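Local coordinates for pollen-specific leucine-rich repeat extensin-like protein 1 (PDB 6TME) that probably acts in the cell wall of pollen, where leucine-rich repeat extensins are thought to recognise RALF signalling peptides through their repeat domain, at residues I49-W54 / C75-V80; F58-F63 / S125-G130. One frame throughout, in Å; residues are numbered along the deposited sequence.

Interaction 1. Residues I49-W54 / C75-V80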
loop_
_atom_site.group_PDB
_atom_site.type_symbol
_atom_site.label_atom_id
_atom_site.label_comp_id
_atom_site.label_asym_id
_atom_site.label_seq_id
_atom_site.Cartn_x
_atom_site.Cartn_y
_atom_site.Cartn_z
ATOM N N ILE A 49 -26.542 9.162 17.476
ATOM C CA ILE A 49 -25.798 10.315 17.980
ATOM C C ILE A 49 -24.475 10.482 17.221
ATOM O O ILE A 49 -24.125 11.584 16.773
ATOM C CB ILE A 49 -25.583 10.161 19.496
ATOM C CG1 ILE A 49 -26.925 10.285 20.240
ATOM C CG2 ILE A 49 -24.539 11.172 20.014
ATOM C CD1 ILE A 49 -26.914 9.701 21.691
ATOM N N ALA A 50 -23.731 9.381 17.054
ATOM C CA ALA A 50 -22.497 9.397 16.271
ATOM C C ALA A 50 -22.711 9.983 14.883
ATOM O O ALA A 50 -21.963 10.872 14.443
ATOM C CB ALA A 50 -21.934 7.981 16.155
ATOM N N LEU A 51 -23.734 9.498 14.174
ATOM C CA LEU A 51 -23.877 9.906 12.781
ATOM C C LEU A 51 -24.378 11.335 12.677
ATOM O O LEU A 51 -23.995 12.057 11.752
ATOM C CB LEU A 51 -24.802 8.954 12.031
ATOM C CG LEU A 51 -24.246 7.542 11.873
ATOM C CD1 LEU A 51 -25.382 6.566 11.488
ATOM C CD2 LEU A 51 -23.083 7.491 10.881
ATOM N N GLN A 52 -25.234 11.763 13.616
ATOM C CA GLN A 52 -25.677 13.156 13.611
ATOM C C GLN A 52 -24.542 14.102 14.003
ATOM O O GLN A 52 -24.457 15.216 13.471
ATOM C CB GLN A 52 -26.892 13.364 14.537
ATOM C CG GLN A 52 -28.231 12.789 14.019
ATOM C CD GLN A 52 -28.610 13.345 12.654
ATOM O OE1 GLN A 52 -28.416 14.524 12.391
ATOM N NE2 GLN A 52 -29.149 12.497 11.781
ATOM N N ALA A 53 -23.669 13.692 14.936
ATOM C CA ALA A 53 -22.504 14.525 15.225
ATOM C C ALA A 53 -21.600 14.630 13.999
ATOM O O ALA A 53 -21.009 15.686 13.752
ATOM C CB ALA A 53 -21.728 13.973 16.420
ATOM N N TRP A 54 -21.518 13.564 13.196
ATOM C CA TRP A 54 -20.678 13.590 12.000
ATOM C C TRP A 54 -21.269 14.509 10.934
ATOM O O TRP A 54 -20.558 15.346 10.354
ATOM C CB TRP A 54 -20.494 12.169 11.460
ATOM C CG TRP A 54 -19.280 11.986 10.595
ATOM C CD1 TRP A 54 -18.281 12.900 10.366
ATOM C CD2 TRP A 54 -18.937 10.819 9.835
ATOM N NE1 TRP A 54 -17.350 12.373 9.507
ATOM C CE2 TRP A 54 -17.720 11.096 9.171
ATOM C CE3 TRP A 54 -19.548 9.572 9.638
ATOM C CZ2 TRP A 54 -17.101 10.169 8.326
ATOM C CZ3 TRP A 54 -18.928 8.643 8.808
ATOM C CH2 TRP A 54 -17.715 8.945 8.160
ATOM N N CYS A 75 -30.088 2.578 9.986
ATOM C CA CYS A 75 -29.794 1.561 8.988
ATOM C C CYS A 75 -30.208 1.967 7.585
ATOM O O CYS A 75 -29.688 1.409 6.611
ATOM C CB CYS A 75 -30.475 0.245 9.390
ATOM S SG CYS A 75 -29.792 -0.436 10.917
ATOM N N SER A 76 -31.115 2.921 7.462
ATOM C CA SER A 76 -31.520 3.411 6.160
ATOM C C SER A 76 -30.693 4.603 5.684
ATOM O O SER A 76 -30.872 5.038 4.536
ATOM C CB SER A 76 -33.007 3.783 6.199
ATOM O OG SER A 76 -33.233 4.733 7.225
ATOM N N TYR A 77 -29.812 5.151 6.531
ATOM C CA TYR A 77 -28.881 6.195 6.097
ATOM C C TYR A 77 -27.994 5.713 4.952
ATOM O O TYR A 77 -27.466 4.598 4.977
ATOM C CB TYR A 77 -27.971 6.634 7.248
ATOM C CG TYR A 77 -28.600 7.436 8.337
ATOM C CD1 TYR A 77 -29.989 7.507 8.488
ATOM C CD2 TYR A 77 -27.808 8.132 9.225
ATOM C CE1 TYR A 77 -30.561 8.260 9.500
ATOM C CE2 TYR A 77 -28.354 8.884 10.239
ATOM C CZ TYR A 77 -29.738 8.952 10.373
ATOM O OH TYR A 77 -30.277 9.712 11.394
ATOM N N LYS A 78 -27.805 6.572 3.953
ATOM C CA LYS A 78 -26.947 6.230 2.829
ATOM C C LYS A 78 -25.492 6.158 3.278
ATOM O O LYS A 78 -24.979 7.101 3.890
ATOM C CB LYS A 78 -27.086 7.259 1.710
ATOM C CG LYS A 78 -26.279 6.860 0.470
ATOM C CD LYS A 78 -26.577 7.715 -0.738
ATOM C CE LYS A 78 -25.800 7.205 -1.953
ATOM N NZ LYS A 78 -25.896 8.110 -3.139
ATOM N N GLY A 79 -24.825 5.040 2.956
ATOM C CA GLY A 79 -23.444 4.817 3.341
ATOM C C GLY A 79 -23.274 4.127 4.669
ATOM O O GLY A 79 -22.129 3.830 5.066
ATOM N N VAL A 80 -24.373 3.846 5.361
ATOM C CA VAL A 80 -24.357 3.159 6.646
ATOM C C VAL A 80 -24.896 1.752 6.417
ATOM O O VAL A 80 -25.932 1.579 5.767
ATOM C CB VAL A 80 -25.189 3.926 7.690
ATOM C CG1 VAL A 80 -25.181 3.191 9.025
ATOM C CG2 VAL A 80 -24.654 5.364 7.837
#
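A chi1 of -67° at Leu51 and -72° at Tyr77 turns each CG away from its own carbonyl, and the two side chains run alongside one another, pointing opposite ways. Leu51 CD1 lies 3.7 Å from Tyr77 CD2, with Leu51 CB 4.0 Å from Tyr77 CE2. The same methyl, Leu51 CD1, meets Val80 CG2 tip to tip at 3.9 Å. At the far end of the same ring, a kink at chi2 folds the Gln52 amide back to the hydroxyl. Gln52 NE2 donates to Tyr77 OH at 3.0 Å; the acceptor lies almost in the amide plane, although the N-H...O angle of 142° is far from straight, and amide and ring stand perpendicular. The stronger bonds of both polar ends lie outside the two segments: Gln52 NE2 with Trp69 O, Tyr77 OH with Gly71 O. The Trp69 ring stacks on Tyr77. A phenylalanine here would probably leave Gly71 O without its hydroxyl partner and Gln52 NE2 with Trp69 O but not its bond across the contact. Tyr77 also begins a type II turn whose third residue, Gly79, has positive phi. Such packing of an N-terminal helix against the loop leading to the first strand belongs to the leucine-rich repeat N-terminal cap.

Interaction 2. Residues F58-F63 / S125-G130. With SO4 (sulfate ion), chain L.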
loop_
_atom_site.group_PDB
_atom_site.type_symbol
_atom_site.label_atom_id
_atom_site.label_comp_id
_atom_site.label_asym_id
_atom_site.label_seq_id
_atom_site.Cartn_x
_atom_site.Cartn_y
_atom_site.Cartn_z
ATOM N N PHE A 58 -20.175 18.051 8.464
ATOM C CA PHE A 58 -20.079 18.039 7.004
ATOM C C PHE A 58 -20.217 19.468 6.490
ATOM O O PHE A 58 -21.322 20.010 6.440
ATOM C CB PHE A 58 -21.155 17.152 6.385
ATOM C CG PHE A 58 -20.971 15.688 6.643
ATOM C CD1 PHE A 58 -19.834 15.215 7.305
ATOM C CD2 PHE A 58 -21.921 14.777 6.194
ATOM C CE1 PHE A 58 -19.652 13.857 7.534
ATOM C CE2 PHE A 58 -21.760 13.410 6.430
ATOM C CZ PHE A 58 -20.621 12.950 7.103
ATOM N N TYR A 59 -19.099 20.092 6.099
ATOM C CA TYR A 59 -19.194 21.447 5.554
ATOM C C TYR A 59 -19.702 21.434 4.123
ATOM O O TYR A 59 -20.446 22.330 3.709
ATOM C CB TYR A 59 -17.840 22.159 5.615
ATOM N N SER A 60 -19.288 20.452 3.339
ATOM C CA SER A 60 -19.726 20.402 1.957
ATOM C C SER A 60 -19.909 18.950 1.553
ATOM O O SER A 60 -19.010 18.126 1.741
ATOM C CB SER A 60 -18.718 21.094 1.038
ATOM O OG SER A 60 -18.773 20.527 -0.246
ATOM N N ASP A 61 -21.076 18.646 1.002
ATOM C CA ASP A 61 -21.455 17.289 0.616
ATOM C C ASP A 61 -21.974 17.385 -0.811
ATOM O O ASP A 61 -23.181 17.512 -1.038
ATOM C CB ASP A 61 -22.506 16.730 1.572
ATOM C CG ASP A 61 -22.926 15.322 1.230
ATOM O OD1 ASP A 61 -22.374 14.734 0.275
ATOM O OD2 ASP A 61 -23.819 14.808 1.931
ATOM N N PRO A 62 -21.084 17.326 -1.803
ATOM C CA PRO A 62 -21.506 17.658 -3.174
ATOM C C PRO A 62 -22.592 16.754 -3.737
ATOM O O PRO A 62 -23.455 17.246 -4.474
ATOM C CB PRO A 62 -20.199 17.550 -3.975
ATOM C CG PRO A 62 -19.096 17.728 -2.936
ATOM C CD PRO A 62 -19.643 17.045 -1.715
ATOM N N PHE A 63 -22.586 15.454 -3.440
ATOM C CA PHE A 63 -23.614 14.571 -3.983
ATOM C C PHE A 63 -24.796 14.391 -3.033
ATOM O O PHE A 63 -25.569 13.442 -3.198
ATOM C CB PHE A 63 -23.023 13.207 -4.341
ATOM C CG PHE A 63 -21.869 13.281 -5.295
ATOM C CD1 PHE A 63 -22.081 13.528 -6.639
ATOM C CD2 PHE A 63 -20.565 13.101 -4.844
ATOM C CE1 PHE A 63 -21.010 13.596 -7.521
ATOM C CE2 PHE A 63 -19.483 13.174 -5.719
ATOM C CZ PHE A 63 -19.708 13.418 -7.054
ATOM N N SER A 125 -11.423 8.858 -1.174
ATOM C CA SER A 125 -11.724 9.996 -2.047
ATOM C C SER A 125 -12.839 10.863 -1.467
ATOM O O SER A 125 -13.863 11.119 -2.101
ATOM C CB SER A 125 -12.076 9.533 -3.467
ATOM O OG SER A 125 -10.972 8.860 -4.075
ATOM N N ASN A 126 -12.631 11.300 -0.231
ATOM C CA ASN A 126 -13.408 12.384 0.356
ATOM C C ASN A 126 -12.451 13.523 0.670
ATOM O O ASN A 126 -11.265 13.474 0.336
ATOM C CB ASN A 126 -14.170 11.911 1.593
ATOM C CG ASN A 126 -15.423 11.129 1.231
ATOM O OD1 ASN A 126 -16.491 11.714 0.987
ATOM N ND2 ASN A 126 -15.293 9.813 1.155
ATOM N N ARG A 127 -12.959 14.556 1.320
ATOM C CA ARG A 127 -12.071 15.628 1.748
ATOM C C ARG A 127 -12.123 15.753 3.258
ATOM O O ARG A 127 -12.321 16.848 3.798
ATOM C CB ARG A 127 -12.446 16.938 1.060
ATOM C CG ARG A 127 -12.085 16.941 -0.426
ATOM C CD ARG A 127 -12.762 18.078 -1.162
ATOM N NE ARG A 127 -14.207 17.996 -0.972
ATOM C CZ ARG A 127 -15.042 18.988 -1.241
ATOM N NH1 ARG A 127 -14.557 20.131 -1.699
ATOM N NH2 ARG A 127 -16.351 18.837 -1.035
ATOM N N PHE A 128 -11.978 14.624 3.943
ATOM C CA PHE A 128 -11.980 14.634 5.394
ATOM C C PHE A 128 -10.638 15.147 5.890
ATOM O O PHE A 128 -9.577 14.669 5.476
ATOM C CB PHE A 128 -12.303 13.247 5.953
ATOM C CG PHE A 128 -13.766 12.877 5.818
ATOM C CD1 PHE A 128 -14.754 13.681 6.394
ATOM C CD2 PHE A 128 -14.159 11.751 5.079
ATOM C CE1 PHE A 128 -16.124 13.364 6.247
ATOM C CE2 PHE A 128 -15.511 11.417 4.940
ATOM C CZ PHE A 128 -16.501 12.230 5.525
ATOM N N CYS A 129 -10.687 16.120 6.778
ATOM C CA CYS A 129 -9.502 16.873 7.121
ATOM C C CYS A 129 -9.171 16.701 8.596
ATOM O O CYS A 129 -10.023 16.364 9.422
ATOM C CB CYS A 129 -9.709 18.349 6.771
ATOM N N GLY A 130 -7.912 16.947 8.922
ATOM C CA GLY A 130 -7.507 16.928 10.308
ATOM C C GLY A 130 -6.898 15.604 10.696
ATOM O O GLY A 130 -6.142 15.025 9.918
HETATM S S SO4 L . -21.917 22.086 -1.450
HETATM O O1 SO4 L . -22.945 22.922 -2.069
HETATM O O2 SO4 L . -20.802 22.934 -1.024
HETATM O O3 SO4 L . -21.455 21.108 -2.434
HETATM O O4 SO4 L . -22.483 21.399 -0.286
#
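Phe58, Ser60 and Pro62 of the N-terminal cap meet Arg127 and Phe128 on strand 127-130, the middle member of the three-stranded parallel sheet with strands 105-106 and 151-153. The cap chain reaches this sheet through a classic beta bulge, with Tyr59 and Ser60 together opposite Phe105. Deeper in, Phe58 reaches the buried ring of Phe128: Phe58 CE1 is 3.8 Å from Phe128 CE1, approaching the edge of the Phe128 ring in its plane. Phe128 CZ is slightly farther from Phe58 CE1, at 4.1 Å, so the rings adjoin by their outer carbons. The second half is polar and nearer the surface. A kink at chi3 (-56°) turns the Arg127 guanidinium to the cap, and Arg127 NH2 donates to Ser60 OG at 3.1 Å. That bond is angled, 136° at the hydrogen, and Ser60 OG stands 20° out of the guanidinium plane. The stronger bond of Arg127 NH2 goes to Asp103 O, so this nitrogen links the cap loop to the chain just before strand 105-106. Pro62 adds van der Waals contact, with its CG 3.5 Å from Arg127 NH2. A sulfate, probably from the crystallisation solution, is weakly bonded by Ser60 OG and Asp61 N. Asn126, Phe128 and Gly130 follow the Asn-x-Leu-x-Gly pattern of plant-type leucine-rich repeats, with phenylalanine at the leucine position, and the short strand here is the second sheet characteristic of that class.

From the N terminus, helix 43-56 supplies residues 49-54, and the chain then passes through 58-63 before returning at 75-80; interaction 1 closes this loop within the cap. Interaction 2 starts inside that loop, at 58-63, but ends on strand 127-130, well beyond 75-80, so the segments alternate and the two closures cross. The first therefore holds the cap together, and the second joins it to the early repeats. Their centres are 15 Å apart, yet they meet directly: Trp54 CZ2 of the helix lies 3.5 Å from Phe128 CZ, and the Trp54 ring also packs edge-to-face with Phe58, giving one aromatic cluster shared by helix, cap loop and strand 127-130.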